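Local coordinates for amidohydrolase 3 domain-containing protein (Pyrococcus horikoshii, PDB 3IGH) that is of unknown function but probably hydrolyses carbon-nitrogen bonds other than peptide bonds, as a metal-dependent member of the amidohydrolase family, at residues L73-E78 with I102-G107. Residues are numbered along the deposited sequence; the frame is centred on the assembly and turned at random. Where two conformers were deposited one is given.
Sequences LGMSLE and IIFGFG
In one of its two deposited conformers M75 lies over one face of the F104 ring, a Met-aromatic contact that joins helix 70-78 of a TIM-barrel protein of the amidohydrolase family to strand 103-108 of a separate mixed sheet. The sulfur sits almost above the middle of the ring: SD of M75 is 4.3 Å from the centroid of F104 and 11° off the ring normal. From there the chain bends at its last torsion (chi3 -63°), which carries the methyl toward the rim, where CE of M75 meets CE2 of F104 at 3.6 Å and makes a CH-pi contact over the same face. Methionine suits the place because its unbranched chain is long enough to bridge from helix to strand, while its polarisable sulfur and methyl both settle well on an aromatic surface. F104, flat and buried, offers two faces to apolar partners: CG2 of I102 lies against the opposite one, offset toward the rim. I176 of helix 166-180 and M79 also touch the ring, and Y189 of helix 183-199 packs on M75.

The other side of the contact is looser, and no hydrogen bond crosses anywhere between the two segments. F106, two residues along and on the same side of the strand as F104, packs its partly exposed ring on F136 and D81. S76 suits this margin because its short side chain stays clear of the strand and its hydroxyl tolerates partial exposure; in the conformer described it lies about 5 Å from a bound sulfate, probably from the crystallisation liquor. The closest approach here comes from the backbone: O of S76 approaches the F106 ring obliquely, 4.4 Å from its CE2.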
loop_
_atom_site.group_PDB
_atom_site.type_symbol
_atom_site.label_atom_id
_atom_site.label_comp_id
_atom_site.label_asym_id
_atom_site.label_seq_id
_atom_site.Cartn_x
_atom_site.Cartn_y
_atom_site.Cartn_z
ATOM N N LEU A 73 15.587 14.746 10.235
ATOM C CA LEU A 73 15.281 16.168 10.086
ATOM C C LEU A 73 14.381 16.629 11.237
ATOM O O LEU A 73 14.619 17.674 11.839
ATOM C CB LEU A 73 14.628 16.474 8.731
ATOM C CG LEU A 73 14.091 17.901 8.508
ATOM C CD1 LEU A 73 15.172 18.962 8.716
ATOM C CD2 LEU A 73 13.447 18.042 7.105
ATOM N N GLY A 74 13.356 15.841 11.533
ATOM C CA GLY A 74 12.480 16.090 12.681
ATOM C C GLY A 74 13.250 16.185 13.987
ATOM O O GLY A 74 13.024 17.112 14.755
ATOM N N MET A 75 14.176 15.245 14.210
ATOM C CA MET A 75 15.015 15.227 15.419
ATOM C C MET A 75 15.874 16.487 15.497
ATOM O O MET A 75 15.938 17.130 16.549
ATOM C CB MET A 75 15.901 13.965 15.497
ATOM C CG MET A 75 17.037 14.065 16.560
ATOM S SD MET A 75 17.776 12.541 17.214
ATOM C CE MET A 75 16.337 11.836 18.015
ATOM N N SER A 76 16.504 16.839 14.367
ATOM C CA SER A 76 17.391 18.004 14.273
ATOM C C SER A 76 16.663 19.305 14.603
ATOM O O SER A 76 17.225 20.194 15.232
ATOM C CB SER A 76 17.997 18.087 12.871
ATOM O OG SER A 76 18.868 19.197 12.736
ATOM N N LEU A 77 15.412 19.409 14.163
ATOM C CA LEU A 77 14.604 20.604 14.415
ATOM C C LEU A 77 14.211 20.767 15.891
ATOM O O LEU A 77 13.901 21.871 16.337
ATOM C CB LEU A 77 13.359 20.622 13.519
ATOM C CG LEU A 77 13.619 20.837 12.016
ATOM C CD1 LEU A 77 12.436 20.359 11.176
ATOM C CD2 LEU A 77 13.967 22.292 11.691
ATOM N N GLU A 78 14.230 19.660 16.627
ATOM C CA GLU A 78 13.884 19.627 18.050
ATOM C C GLU A 78 15.096 19.635 18.970
ATOM O O GLU A 78 14.961 19.856 20.179
ATOM C CB GLU A 78 13.027 18.390 18.333
ATOM C CG GLU A 78 11.686 18.431 17.603
ATOM C CD GLU A 78 10.862 19.656 17.988
ATOM O OE1 GLU A 78 10.605 19.833 19.197
ATOM O OE2 GLU A 78 10.483 20.442 17.090
ATOM N N ILE A 102 13.817 13.021 26.367
ATOM C CA ILE A 102 15.268 12.918 26.275
ATOM C C ILE A 102 15.750 14.196 25.619
ATOM O O ILE A 102 15.162 14.644 24.631
ATOM C CB ILE A 102 15.692 11.709 25.420
ATOM C CG1 ILE A 102 15.174 10.413 26.036
ATOM C CG2 ILE A 102 17.205 11.620 25.293
ATOM C CD1 ILE A 102 14.752 9.444 25.012
ATOM N N ILE A 103 16.804 14.787 26.178
ATOM C CA ILE A 103 17.368 16.011 25.632
ATOM C C ILE A 103 18.518 15.665 24.699
ATOM O O ILE A 103 19.575 15.206 25.138
ATOM C CB ILE A 103 17.825 16.994 26.745
ATOM C CG1 ILE A 103 16.690 17.245 27.756
ATOM C CG2 ILE A 103 18.328 18.305 26.134
ATOM C CD1 ILE A 103 15.383 17.797 27.155
ATOM N N PHE A 104 18.281 15.860 23.406
ATOM C CA PHE A 104 19.295 15.639 22.383
ATOM C C PHE A 104 19.888 16.990 21.992
ATOM O O PHE A 104 19.162 17.971 21.829
ATOM C CB PHE A 104 18.695 14.958 21.144
ATOM C CG PHE A 104 18.324 13.511 21.347
ATOM C CD1 PHE A 104 19.307 12.523 21.386
ATOM C CD2 PHE A 104 16.989 13.133 21.464
ATOM C CE1 PHE A 104 18.965 11.179 21.559
ATOM C CE2 PHE A 104 16.635 11.792 21.637
ATOM C CZ PHE A 104 17.628 10.814 21.683
ATOM N N GLY A 105 21.207 17.032 21.855
ATOM C CA GLY A 105 21.894 18.245 21.456
ATOM C C GLY A 105 22.938 17.962 20.400
ATOM O O GLY A 105 23.315 16.808 20.183
ATOM N N PHE A 106 23.422 19.018 19.755
ATOM C CA PHE A 106 24.426 18.871 18.698
ATOM C C PHE A 106 25.281 20.129 18.590
ATOM O O PHE A 106 24.860 21.217 18.991
ATOM C CB PHE A 106 23.760 18.573 17.334
ATOM C CG PHE A 106 23.172 19.794 16.659
ATOM C CD1 PHE A 106 23.902 20.499 15.695
ATOM C CD2 PHE A 106 21.900 20.243 16.992
ATOM C CE1 PHE A 106 23.373 21.637 15.089
ATOM C CE2 PHE A 106 21.358 21.366 16.380
ATOM C CZ PHE A 106 22.099 22.070 15.432
ATOM N N GLY A 107 26.471 19.967 18.017
ATOM C CA GLY A 107 27.257 21.104 17.565
ATOM C C GLY A 107 28.280 21.694 18.515
ATOM O O GLY A 107 28.914 22.692 18.170
#